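Glycosyl hydrolase (Rhizobium leguminosarum bv. trifolii, PDB 5NDX) probably hydrolyses O-glycosyl bonds as a member of glycoside hydrolase family 39, and is a bacterial orthologue of human alpha-L-iduronidase. Local coordinates at residues F94-N99 / D118-T123; D111-W116 / Y163-A168; A168-I173 / L177-P182. The protein carries 2 engineered substitutions. One frame throughout, in Å; residues are numbered along the deposited sequence.

Contact 1. Residues F94-N99 / D118-T123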
ATOM      1  N   PHE A  94     -13.898   2.173   4.382  1.00 35.32           N
ATOM      2  CA  PHE A  94     -14.992   1.300   4.802  1.00 37.21           C
ATOM      3  C   PHE A  94     -16.094   1.358   3.750  1.00 37.08           C
ATOM      4  O   PHE A  94     -16.844   2.339   3.689  1.00 37.05           O
ATOM      5  CB  PHE A  94     -15.547   1.790   6.166  1.00 37.39           C
ATOM      6  CG  PHE A  94     -16.357   0.769   6.924  1.00 37.96           C
ATOM      7  CD1 PHE A  94     -17.494   0.188   6.378  1.00 40.21           C
ATOM      8  CD2 PHE A  94     -16.006   0.414   8.208  1.00 38.80           C
ATOM      9  CE1 PHE A  94     -18.220  -0.759   7.092  1.00 39.84           C
ATOM     10  CE2 PHE A  94     -16.737  -0.531   8.922  1.00 39.56           C
ATOM     11  CZ  PHE A  94     -17.846  -1.103   8.366  1.00 39.72           C
ATOM     12  N   GLU A  95     -16.177   0.323   2.932  1.00 35.76           N
ATOM     13  CA  GLU A  95     -17.245   0.207   1.968  1.00 38.20           C
ATOM     14  C   GLU A  95     -18.465  -0.304   2.710  1.00 38.34           C
ATOM     15  O   GLU A  95     -18.396  -1.357   3.387  1.00 37.20           O
ATOM     16  CB  GLU A  95     -16.908  -0.770   0.842  1.00 39.79           C
ATOM     17  CG  GLU A  95     -15.630  -0.398   0.102  1.00 43.12           C
ATOM     18  CD  GLU A  95     -15.210  -1.498  -0.858  1.00 46.19           C
ATOM     19  OE1 GLU A  95     -14.562  -2.481  -0.394  1.00 47.70           O
ATOM     20  OE2 GLU A  95     -15.584  -1.382  -2.050  1.00 47.97           O
ATOM     21  N   LEU A  96     -19.555   0.437   2.590  1.00 39.84           N
ATOM     22  CA  LEU A  96     -20.808   0.067   3.267  1.00 42.57           C
ATOM     23  C   LEU A  96     -21.491  -1.002   2.402  1.00 44.15           C
ATOM     24  O   LEU A  96     -22.346  -0.712   1.578  1.00 45.25           O
ATOM     25  CB  LEU A  96     -21.666   1.307   3.468  1.00 42.68           C
ATOM     26  CG  LEU A  96     -21.045   2.305   4.454  1.00 42.63           C
ATOM     27  CD1 LEU A  96     -21.772   3.647   4.455  1.00 45.01           C
ATOM     28  CD2 LEU A  96     -20.936   1.749   5.863  1.00 42.86           C
ATOM     29  N   MET A  97     -21.092  -2.249   2.608  1.00 43.95           N
ATOM     30  CA  MET A  97     -21.261  -3.265   1.626  1.00 44.84           C
ATOM     31  C   MET A  97     -21.323  -4.622   2.271  1.00 45.82           C
ATOM     32  O   MET A  97     -20.565  -4.937   3.200  1.00 45.16           O
ATOM     33  CB  MET A  97     -20.052  -3.164   0.704  1.00 48.07           C
ATOM     34  CG  MET A  97     -19.740  -4.314  -0.223  1.00 50.69           C
ATOM     35  SD  MET A  97     -18.134  -4.058  -1.086  1.00 50.73           S
ATOM     36  CE  MET A  97     -18.284  -5.422  -2.238  1.00 51.46           C
ATOM     37  N   GLY A  98     -22.194  -5.451   1.711  1.00 46.93           N
ATOM     38  CA  GLY A  98     -22.474  -6.785   2.226  1.00 48.97           C
ATOM     39  C   GLY A  98     -23.932  -6.849   2.657  1.00 50.61           C
ATOM     40  O   GLY A  98     -24.651  -5.838   2.619  1.00 50.49           O
ATOM     41  N   ASN A  99     -24.358  -8.028   3.101  1.00 51.38           N
ATOM     42  CA  ASN A  99     -25.794  -8.280   3.312  1.00 52.88           C
ATOM     43  C   ASN A  99     -25.974  -9.241   4.475  1.00 51.12           C
ATOM     44  O   ASN A  99     -25.995 -10.458   4.281  1.00 51.99           O
ATOM     45  CB  ASN A  99     -26.411  -8.863   2.028  1.00 52.06           C
ATOM     46  CG  ASN A  99     -27.928  -8.958   2.097  1.00 55.71           C
ATOM     47  OD1 ASN A  99     -28.571  -8.569   3.083  1.00 56.89           O
ATOM     48  ND2 ASN A  99     -28.515  -9.457   1.034  1.00 60.17           N
ATOM     49  N   ASP A 118     -30.354   2.292   9.511  1.00 51.62           N
ATOM     50  CA  ASP A 118     -30.173   1.969  10.923  1.00 52.40           C
ATOM     51  C   ASP A 118     -28.937   1.100  11.149  1.00 48.56           C
ATOM     52  O   ASP A 118     -28.291   1.248  12.156  1.00 47.70           O
ATOM     53  CB  ASP A 118     -31.409   1.279  11.499  1.00 55.56           C
ATOM     54  CG  ASP A 118     -32.638   2.215  11.595  1.00 59.45           C
ATOM     55  OD1 ASP A 118     -32.513   3.466  11.532  1.00 60.44           O
ATOM     56  OD2 ASP A 118     -33.733   1.662  11.755  1.00 60.46           O
ATOM     57  N   LEU A 119     -28.637   0.194  10.220  1.00 46.88           N
ATOM     58  CA  LEU A 119     -27.399  -0.602  10.265  1.00 47.14           C
ATOM     59  C   LEU A 119     -26.135   0.309  10.253  1.00 45.35           C
ATOM     60  O   LEU A 119     -25.247   0.186  11.095  1.00 43.22           O
ATOM     61  CB  LEU A 119     -27.400  -1.602   9.114  1.00 48.84           C
ATOM     62  CG  LEU A 119     -26.065  -2.277   8.827  1.00 48.89           C
ATOM     63  CD1 LEU A 119     -25.615  -3.066  10.047  1.00 48.83           C
ATOM     64  CD2 LEU A 119     -26.226  -3.142   7.600  1.00 50.10           C
ATOM     65  N   VAL A 120     -26.134   1.294   9.361  1.00 45.44           N
ATOM     66  CA  VAL A 120     -25.021   2.231   9.232  1.00 45.49           C
ATOM     67  C   VAL A 120     -24.883   3.021  10.533  1.00 47.27           C
ATOM     68  O   VAL A 120     -23.784   3.149  11.117  1.00 46.56           O
ATOM     69  CB  VAL A 120     -25.188   3.122   7.974  1.00 44.90           C
ATOM     70  CG1 VAL A 120     -24.119   4.212   7.912  1.00 46.00           C
ATOM     71  CG2 VAL A 120     -25.127   2.269   6.709  1.00 44.36           C
ATOM     72  N   THR A 121     -26.005   3.520  11.032  1.00 45.93           N
ATOM     73  CA  THR A 121     -26.010   4.242  12.302  1.00 43.89           C
ATOM     74  C   THR A 121     -25.489   3.369  13.429  1.00 43.38           C
ATOM     75  O   THR A 121     -24.627   3.813  14.182  1.00 43.93           O
ATOM     76  CB  THR A 121     -27.439   4.783  12.634  1.00 44.81           C
ATOM     77  OG1 THR A 121     -27.777   5.786  11.666  1.00 43.98           O
ATOM     78  CG2 THR A 121     -27.477   5.420  14.017  1.00 44.29           C
ATOM     79  N   ALA A 122     -25.983   2.131  13.531  1.00 42.49           N
ATOM     80  CA  ALA A 122     -25.512   1.224  14.579  1.00 44.40           C
ATOM     81  C   ALA A 122     -23.970   0.932  14.489  1.00 43.52           C
ATOM     82  O   ALA A 122     -23.266   0.798  15.526  1.00 43.69           O
ATOM     83  CB  ALA A 122     -26.318  -0.078  14.549  1.00 44.34           C
ATOM     84  N   THR A 123     -23.465   0.876  13.264  1.00 41.52           N
ATOM     85  CA  THR A 123     -22.043   0.624  13.009  1.00 41.76           C
ATOM     86  C   THR A 123     -21.205   1.737  13.588  1.00 41.82           C
ATOM     87  O   THR A 123     -20.280   1.508  14.377  1.00 40.97           O
ATOM     88  CB  THR A 123     -21.771   0.526  11.496  1.00 42.83           C
ATOM     89  OG1 THR A 123     -22.619  -0.461  10.910  1.00 41.56           O
ATOM     90  CG2 THR A 123     -20.324   0.171  11.221  1.00 44.53           C
TER
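In the (beta/alpha)8 barrel of this family 39 enzyme, Phe94 and Leu96 turn outward from the segment on strand 91-95 and meet Val120 and Thr123 of helix 110-131, the helix that follows that strand in the chain. The contact is small and wholly apolar across the interface, two side chains from each partner. Phe94 reaches it with the far end of its ring: CG stands anti to the backbone N (chi1 -162°), and CZ comes within 4.0 Å of Thr123 CG2. The two side chains approach from opposite directions, and the methyl lies oblique to the ring.

With OG1 beside the backbone N and turned to its own helix, Thr123 CG2 stands anti to that N and faces the ring. Thr123 OG1 donates to Leu119 O, one turn back, at 2.7 Å, reaching it from above the carbonyl plane, 41° out of it. The same oxygen also takes the helical bond from Thr123 N at 2.9 Å, so Leu119 O is gripped twice by a single residue. Thr123 OG1 is further hydrogen-bonded to Tyr62 OH, which helps settle the rotation of the threonine.

Two residues along from Phe94, Leu96 sits at the centre of an inverse gamma turn and still directs its side chain at the helix. Its CD1 methyl lies 4.2 Å from Val120 CG1, methyl against methyl. Between them Glu95 points the other way, where it pairs with Arg57 and His59.

Neighbouring elements complete the packing. Phe94 bonds through its backbone to Tyr140 and Glu142, and its ring meets Phe141 on the adjacent strand 140-142, while helix 155-171 brings Cys166 against Leu96 and Leu170 against Val120.

Contact 2. Residues D111-W116 / Y163-A168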
ATOM      1  N   ASP A 111     -38.941   0.296   3.872  1.00 73.32           N
ATOM      2  CA  ASP A 111     -38.645  -0.265   5.198  1.00 73.88           C
ATOM      3  C   ASP A 111     -37.238  -0.853   5.249  1.00 68.15           C
ATOM      4  O   ASP A 111     -36.576  -0.778   6.270  1.00 67.70           O
ATOM      5  CB  ASP A 111     -39.665  -1.316   5.623  1.00 74.70           C
ATOM      6  CG  ASP A 111     -41.013  -0.705   6.004  1.00 76.94           C
ATOM      7  OD1 ASP A 111     -41.069   0.366   6.659  1.00 75.59           O
ATOM      8  OD2 ASP A 111     -42.021  -1.313   5.626  1.00 78.63           O
ATOM      9  N   GLN A 112     -36.818  -1.451   4.152  1.00 66.83           N
ATOM     10  CA  GLN A 112     -35.458  -1.944   4.018  1.00 68.14           C
ATOM     11  C   GLN A 112     -34.441  -0.796   3.949  1.00 66.14           C
ATOM     12  O   GLN A 112     -33.418  -0.836   4.627  1.00 63.36           O
ATOM     13  CB  GLN A 112     -35.342  -2.827   2.808  1.00 67.93           C
ATOM     14  CG  GLN A 112     -36.283  -4.027   2.883  1.00 68.65           C
ATOM     15  CD  GLN A 112     -35.878  -5.098   1.924  1.00 69.66           C
ATOM     16  OE1 GLN A 112     -36.669  -5.932   1.496  1.00 78.02           O
ATOM     17  NE2 GLN A 112     -34.637  -5.068   1.562  1.00 68.50           N
ATOM     18  N   VAL A 113     -34.767   0.236   3.175  1.00 63.77           N
ATOM     19  CA  VAL A 113     -33.951   1.446   3.092  1.00 61.54           C
ATOM     20  C   VAL A 113     -33.695   1.990   4.479  1.00 61.72           C
ATOM     21  O   VAL A 113     -32.543   2.307   4.810  1.00 56.40           O
ATOM     22  CB  VAL A 113     -34.587   2.528   2.183  1.00 60.73           C
ATOM     23  CG1 VAL A 113     -33.828   3.853   2.235  1.00 60.38           C
ATOM     24  CG2 VAL A 113     -34.635   2.029   0.744  1.00 60.59           C
ATOM     25  N   ARG A 114     -34.759   2.091   5.278  1.00 60.13           N
ATOM     26  CA  ARG A 114     -34.665   2.562   6.672  1.00 60.69           C
ATOM     27  C   ARG A 114     -33.898   1.614   7.615  1.00 57.33           C
ATOM     28  O   ARG A 114     -33.229   2.064   8.541  1.00 55.95           O
ATOM     29  CB  ARG A 114     -36.063   2.856   7.258  1.00 63.90           C
ATOM     30  CG  ARG A 114     -36.514   4.295   7.047  1.00 68.12           C
ATOM     31  CD  ARG A 114     -37.851   4.663   7.737  1.00 71.99           C
ATOM     32  NE  ARG A 114     -38.790   5.031   6.681  1.00 75.09           N
ATOM     33  CZ  ARG A 114     -39.616   4.206   6.043  1.00 74.53           C
ATOM     34  NH1 ARG A 114     -39.772   2.933   6.397  1.00 78.39           N
ATOM     35  NH2 ARG A 114     -40.338   4.688   5.058  1.00 76.19           N
ATOM     36  N   ARG A 115     -34.045   0.318   7.391  1.00 56.14           N
ATOM     37  CA  ARG A 115     -33.293  -0.697   8.105  1.00 58.70           C
ATOM     38  C   ARG A 115     -31.746  -0.600   7.784  1.00 55.50           C
ATOM     39  O   ARG A 115     -30.908  -0.720   8.684  1.00 52.18           O
ATOM     40  CB  ARG A 115     -33.877  -2.062   7.735  1.00 66.70           C
ATOM     41  CG  ARG A 115     -33.324  -3.259   8.489  1.00 77.63           C
ATOM     42  CD  ARG A 115     -34.255  -4.493   8.506  1.00 87.26           C
ATOM     43  NE  ARG A 115     -33.606  -5.636   9.194  1.00 98.90           N
ATOM     44  CZ  ARG A 115     -33.327  -5.706  10.515  1.00105.44           C
ATOM     45  NH1 ARG A 115     -33.638  -4.714  11.359  1.00108.84           N
ATOM     46  NH2 ARG A 115     -32.723  -6.784  11.023  1.00103.80           N
ATOM     47  N   TRP A 116     -31.410  -0.348   6.518  1.00 50.57           N
ATOM     48  CA  TRP A 116     -30.035  -0.109   6.077  1.00 52.20           C
ATOM     49  C   TRP A 116     -29.452   1.136   6.746  1.00 52.88           C
ATOM     50  O   TRP A 116     -28.360   1.068   7.310  1.00 50.85           O
ATOM     51  CB  TRP A 116     -29.922   0.015   4.549  1.00 51.53           C
ATOM     52  CG  TRP A 116     -28.496   0.058   4.108  1.00 51.65           C
ATOM     53  CD1 TRP A 116     -27.753   1.173   3.830  1.00 48.21           C
ATOM     54  CD2 TRP A 116     -27.626  -1.064   3.932  1.00 50.10           C
ATOM     55  NE1 TRP A 116     -26.481   0.813   3.465  1.00 48.58           N
ATOM     56  CE2 TRP A 116     -26.364  -0.554   3.537  1.00 49.89           C
ATOM     57  CE3 TRP A 116     -27.779  -2.447   4.084  1.00 49.87           C
ATOM     58  CZ2 TRP A 116     -25.259  -1.392   3.276  1.00 47.88           C
ATOM     59  CZ3 TRP A 116     -26.683  -3.289   3.801  1.00 50.06           C
ATOM     60  CH2 TRP A 116     -25.443  -2.751   3.394  1.00 48.53           C
ATOM     61  N   TYR A 163     -27.688   4.947  -1.304  1.00 47.43           N
ATOM     62  CA  TYR A 163     -26.788   6.099  -1.020  1.00 46.93           C
ATOM     63  C   TYR A 163     -27.397   7.016   0.053  1.00 48.82           C
ATOM     64  O   TYR A 163     -26.754   7.362   1.065  1.00 48.06           O
ATOM     65  CB  TYR A 163     -26.450   6.896  -2.305  1.00 46.75           C
ATOM     66  CG  TYR A 163     -25.372   7.904  -2.056  1.00 46.27           C
ATOM     67  CD1 TYR A 163     -24.028   7.522  -2.080  1.00 46.47           C
ATOM     68  CD2 TYR A 163     -25.679   9.185  -1.659  1.00 45.57           C
ATOM     69  CE1 TYR A 163     -23.021   8.407  -1.754  1.00 45.75           C
ATOM     70  CE2 TYR A 163     -24.697  10.082  -1.336  1.00 46.64           C
ATOM     71  CZ  TYR A 163     -23.349   9.690  -1.383  1.00 47.03           C
ATOM     72  OH  TYR A 163     -22.342  10.566  -1.033  1.00 44.10           O
ATOM     73  N   ASP A 164     -28.673   7.355  -0.140  1.00 51.67           N
ATOM     74  CA  ASP A 164     -29.437   8.174   0.815  1.00 50.10           C
ATOM     75  C   ASP A 164     -29.402   7.613   2.209  1.00 46.14           C
ATOM     76  O   ASP A 164     -29.264   8.347   3.165  1.00 47.84           O
ATOM     77  CB  ASP A 164     -30.913   8.285   0.382  1.00 54.10           C
ATOM     78  CG  ASP A 164     -31.103   9.078  -0.895  1.00 57.71           C
ATOM     79  OD1 ASP A 164     -30.300   9.986  -1.150  1.00 60.32           O
ATOM     80  OD2 ASP A 164     -32.082   8.808  -1.644  1.00 60.70           O
ATOM     81  N   ALA A 165     -29.553   6.299   2.297  1.00 46.02           N
ATOM     82  CA  ALA A 165     -29.591   5.575   3.573  1.00 46.17           C
ATOM     83  C   ALA A 165     -28.215   5.560   4.245  1.00 46.36           C
ATOM     84  O   ALA A 165     -28.112   5.759   5.476  1.00 45.50           O
ATOM     85  CB  ALA A 165     -30.073   4.150   3.329  1.00 45.69           C
ATOM     86  N   CYS A 166     -27.167   5.301   3.442  1.00 44.06           N
ATOM     87  CA  CYS A 166     -25.783   5.451   3.938  1.00 44.91           C
ATOM     88  C   CYS A 166     -25.556   6.829   4.552  1.00 44.04           C
ATOM     89  O   CYS A 166     -25.071   6.915   5.663  1.00 43.41           O
ATOM     90  CB  CYS A 166     -24.757   5.238   2.817  1.00 44.14           C
ATOM     91  SG  CYS A 166     -24.728   3.558   2.237  1.00 45.47           S
ATOM     92  N   VAL A 167     -25.911   7.889   3.818  1.00 45.53           N
ATOM     93  CA  VAL A 167     -25.674   9.265   4.269  1.00 46.23           C
ATOM     94  C   VAL A 167     -26.513   9.584   5.498  1.00 49.11           C
ATOM     95  O   VAL A 167     -25.994  10.179   6.482  1.00 47.29           O
ATOM     96  CB  VAL A 167     -25.950  10.295   3.147  1.00 48.42           C
ATOM     97  CG1 VAL A 167     -26.118  11.718   3.679  1.00 50.26           C
ATOM     98  CG2 VAL A 167     -24.826  10.264   2.123  1.00 49.86           C
ATOM     99  N   ALA A 168     -27.802   9.231   5.459  1.00 49.94           N
ATOM    100  CA  ALA A 168     -28.660   9.487   6.668  1.00 51.03           C
ATOM    101  C   ALA A 168     -28.144   8.664   7.857  1.00 49.41           C
ATOM    102  O   ALA A 168     -28.167   9.128   8.999  1.00 48.69           O
ATOM    103  CB  ALA A 168     -30.113   9.146   6.389  1.00 52.45           C
TER
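Ala165 is the first residue along 163-168 to touch helix segment 111-116, and here the two backbones come nearest: Val113 CA and Ala165 CA are 6.0 Å apart. Its methyl meets two residues of 111-116. Ala165 CB lies 3.4 Å from the carbonyl oxygen of Val113, with Val113 CG1 at 3.9 Å from the same CB, and on the next turn the indole edge of Trp116 reaches it too, CD1 to CB 3.8 Å. With so small a residue at the crossing, the segment axes approach to 8.6 Å at a crossing angle of -36°.

Cys166 comes next and supplies the polar link. Trp116 NE1 donates to Cys166 SG at 3.5 Å, a fairly straight bond (157° at the hydrogen) with the sulfur almost in the indole plane, so this is an edge-on sulfur-aromatic contact. Trp116 holds CG anti to its own N, and this chi1 of -172° sends the indole toward the second helix, with its NE1-CD1 edge leading. A phenylalanine in place of Trp116 would probably leave Cys166 SG without its N-H donor and a gap where the indole now meets Tyr62, Phe104 and Tyr162.

Among these neighbouring rings, Phe104 meets the indole edge-to-face. Helix 155-171 also packs on the barrel: Tyr163, Cys166 and Val167 touch Met179 of strand 179-184.

Contact 3. Residues A168-I173 / L177-P182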
ATOM      1  N   ALA A 168     -27.802   9.231   5.459  1.00 49.94           N
ATOM      2  CA  ALA A 168     -28.660   9.487   6.668  1.00 51.03           C
ATOM      3  C   ALA A 168     -28.144   8.664   7.857  1.00 49.41           C
ATOM      4  O   ALA A 168     -28.167   9.128   8.999  1.00 48.69           O
ATOM      5  CB  ALA A 168     -30.113   9.146   6.389  1.00 52.45           C
ATOM      6  N   GLY A 169     -27.669   7.444   7.577  1.00 48.76           N
ATOM      7  CA  GLY A 169     -27.140   6.587   8.643  1.00 49.87           C
ATOM      8  C   GLY A 169     -25.932   7.171   9.362  1.00 48.85           C
ATOM      9  O   GLY A 169     -25.805   7.093  10.598  1.00 49.79           O
ATOM     10  N   LEU A 170     -25.032   7.763   8.588  1.00 47.64           N
ATOM     11  CA  LEU A 170     -23.865   8.427   9.192  1.00 47.27           C
ATOM     12  C   LEU A 170     -24.313   9.729   9.878  1.00 48.42           C
ATOM     13  O   LEU A 170     -23.805  10.057  10.949  1.00 44.48           O
ATOM     14  CB  LEU A 170     -22.801   8.765   8.141  1.00 44.86           C
ATOM     15  CG  LEU A 170     -22.214   7.577   7.361  1.00 44.74           C
ATOM     16  CD1 LEU A 170     -21.304   8.058   6.246  1.00 45.43           C
ATOM     17  CD2 LEU A 170     -21.462   6.642   8.282  1.00 44.04           C
ATOM     18  N   ASP A 171     -25.168  10.499   9.208  1.00 49.84           N
ATOM     19  CA  ASP A 171     -25.627  11.803   9.756  1.00 55.14           C
ATOM     20  C   ASP A 171     -26.320  11.661  11.124  1.00 56.30           C
ATOM     21  O   ASP A 171     -26.147  12.534  11.956  1.00 59.51           O
ATOM     22  CB  ASP A 171     -26.532  12.571   8.770  1.00 55.01           C
ATOM     23  CG  ASP A 171     -25.745  13.210   7.619  1.00 57.97           C
ATOM     24  OD1 ASP A 171     -24.514  13.026   7.568  1.00 55.07           O
ATOM     25  OD2 ASP A 171     -26.339  13.905   6.758  1.00 59.93           O
ATOM     26  N   ALA A 172     -27.018  10.543  11.383  1.00 55.72           N
ATOM     27  CA  ALA A 172     -27.639  10.337  12.710  1.00 57.52           C
ATOM     28  C   ALA A 172     -26.636  10.424  13.857  1.00 57.52           C
ATOM     29  O   ALA A 172     -26.996  10.819  14.926  1.00 61.26           O
ATOM     30  CB  ALA A 172     -28.384   9.011  12.785  1.00 54.59           C
ATOM     31  N   ILE A 173     -25.388  10.047  13.646  1.00 54.62           N
ATOM     32  CA  ILE A 173     -24.393  10.128  14.700  1.00 54.84           C
ATOM     33  C   ILE A 173     -23.434  11.273  14.421  1.00 53.25           C
ATOM     34  O   ILE A 173     -23.053  11.963  15.360  1.00 50.07           O
ATOM     35  CB  ILE A 173     -23.545   8.846  14.792  1.00 61.19           C
ATOM     36  CG1 ILE A 173     -24.402   7.635  15.163  1.00 62.64           C
ATOM     37  CG2 ILE A 173     -22.376   9.032  15.778  1.00 62.77           C
ATOM     38  CD1 ILE A 173     -24.517   7.385  16.655  1.00 64.30           C
ATOM     39  N   LEU A 177     -18.461  12.455   9.283  1.00 44.63           N
ATOM     40  CA  LEU A 177     -17.872  11.199   8.812  1.00 43.60           C
ATOM     41  C   LEU A 177     -17.909  11.229   7.274  1.00 45.09           C
ATOM     42  O   LEU A 177     -19.013  11.303   6.677  1.00 46.56           O
ATOM     43  CB  LEU A 177     -18.626   9.972   9.332  1.00 42.89           C
ATOM     44  CG  LEU A 177     -18.557   9.863  10.855  1.00 43.83           C
ATOM     45  CD1 LEU A 177     -19.548   8.830  11.367  1.00 44.33           C
ATOM     46  CD2 LEU A 177     -17.152   9.601  11.385  1.00 42.51           C
ATOM     47  N   PRO A 178     -16.741  11.195   6.623  1.00 42.85           N
ATOM     48  CA  PRO A 178     -16.821  11.394   5.156  1.00 43.29           C
ATOM     49  C   PRO A 178     -17.497  10.239   4.392  1.00 41.48           C
ATOM     50  O   PRO A 178     -17.361   9.080   4.769  1.00 41.40           O
ATOM     51  CB  PRO A 178     -15.353  11.535   4.754  1.00 44.37           C
ATOM     52  CG  PRO A 178     -14.632  11.906   5.988  1.00 44.45           C
ATOM     53  CD  PRO A 178     -15.338  11.175   7.081  1.00 43.79           C
ATOM     54  N   MET A 179     -18.316  10.597   3.415  1.00 40.58           N
ATOM     55  CA  MET A 179     -19.048   9.654   2.608  1.00 42.82           C
ATOM     56  C   MET A 179     -18.802   9.969   1.147  1.00 41.79           C
ATOM     57  O   MET A 179     -18.777  11.134   0.754  1.00 43.90           O
ATOM     58  CB  MET A 179     -20.538   9.739   2.846  1.00 42.75           C
ATOM     59  CG  MET A 179     -21.329   8.723   2.020  1.00 44.11           C
ATOM     60  SD  MET A 179     -20.933   7.011   2.464  1.00 46.24           S
ATOM     61  CE  MET A 179     -21.618   6.092   1.077  1.00 46.44           C
ATOM     62  N   GLY A 180     -18.648   8.934   0.347  1.00 41.38           N
ATOM     63  CA  GLY A 180     -18.441   9.131  -1.077  1.00 40.90           C
ATOM     64  C   GLY A 180     -18.709   7.899  -1.875  1.00 40.48           C
ATOM     65  O   GLY A 180     -19.113   6.865  -1.339  1.00 42.54           O
ATOM     66  N   GLY A 181     -18.514   8.033  -3.180  1.00 40.22           N
ATOM     67  CA  GLY A 181     -18.846   6.986  -4.103  1.00 41.45           C
ATOM     68  C   GLY A 181     -18.785   7.498  -5.512  1.00 40.20           C
ATOM     69  O   GLY A 181     -18.294   8.606  -5.742  1.00 40.99           O
ATOM     70  N   PRO A 182     -19.272   6.734  -6.464  1.00 39.94           N
ATOM     71  CA  PRO A 182     -19.896   5.413  -6.303  1.00 41.18           C
ATOM     72  C   PRO A 182     -18.963   4.191  -6.356  1.00 43.23           C
ATOM     73  O   PRO A 182     -19.439   3.062  -6.236  1.00 44.82           O
ATOM     74  CB  PRO A 182     -20.843   5.344  -7.509  1.00 41.77           C
ATOM     75  CG  PRO A 182     -20.199   6.227  -8.548  1.00 41.56           C
ATOM     76  CD  PRO A 182     -19.317   7.229  -7.851  1.00 40.62           C
TER
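Ala172 N bonds back to Ala168 O at 3.0 Å, and segment 168-173 presents Leu170 to Leu177 and Met179. Leu170 does nearly all the touching. Its CG stands anti to the carbonyl carbon (chi1 -60°). CD1 meets Met179, with both CB and SD at 3.9 Å, and rests 4.0 Å from the carbonyl oxygen of Leu177; CD2 meets the side chain of Leu177, 4.2 Å from its CD1.

This is the return from helix to strand in the beta-alpha-beta unit formed by strand 140-142, helix 155-171 and strand 179-184, repeated round a TIM barrel. Only three residues separate the two segments, and Leu170 lies against the first residues of 177-182.

Met179 bends at chi2 (64°), which carries SD round to the leucine methyl instead of letting the chain run straight on, and the two side chains cross at about a right angle. Leu177 O accepts a hydrogen bond from Arg213 NH1, while Arg213 NH2 forms a salt bridge with Asp171 OD1, so one arginine holds both segments. Phe141 of strand 140-142 packs against Leu170, Leu177 and Met179.

Going from the N terminus, contact 1 closes the loop from strand 91-95 to helix 110-131. Contact 2 starts on that same helix inside the loop and ends on helix 155-171, so the two cross, spanning strand 140-142 on the way. Contact 3 opens only after contact 2 has closed, shares Ala168 with it, and closes the short connection into strand 179-184. Together they tie barrel strands 91-95 and 179-184, on either side of strand 140-142, to helices 110-131 and 155-171. Cys166 is common to the packing between all three. Contacts 1 and 3 also meet through a probable hydrogen bond, Thr121 OG1 to Gly169 O at 2.6 Å.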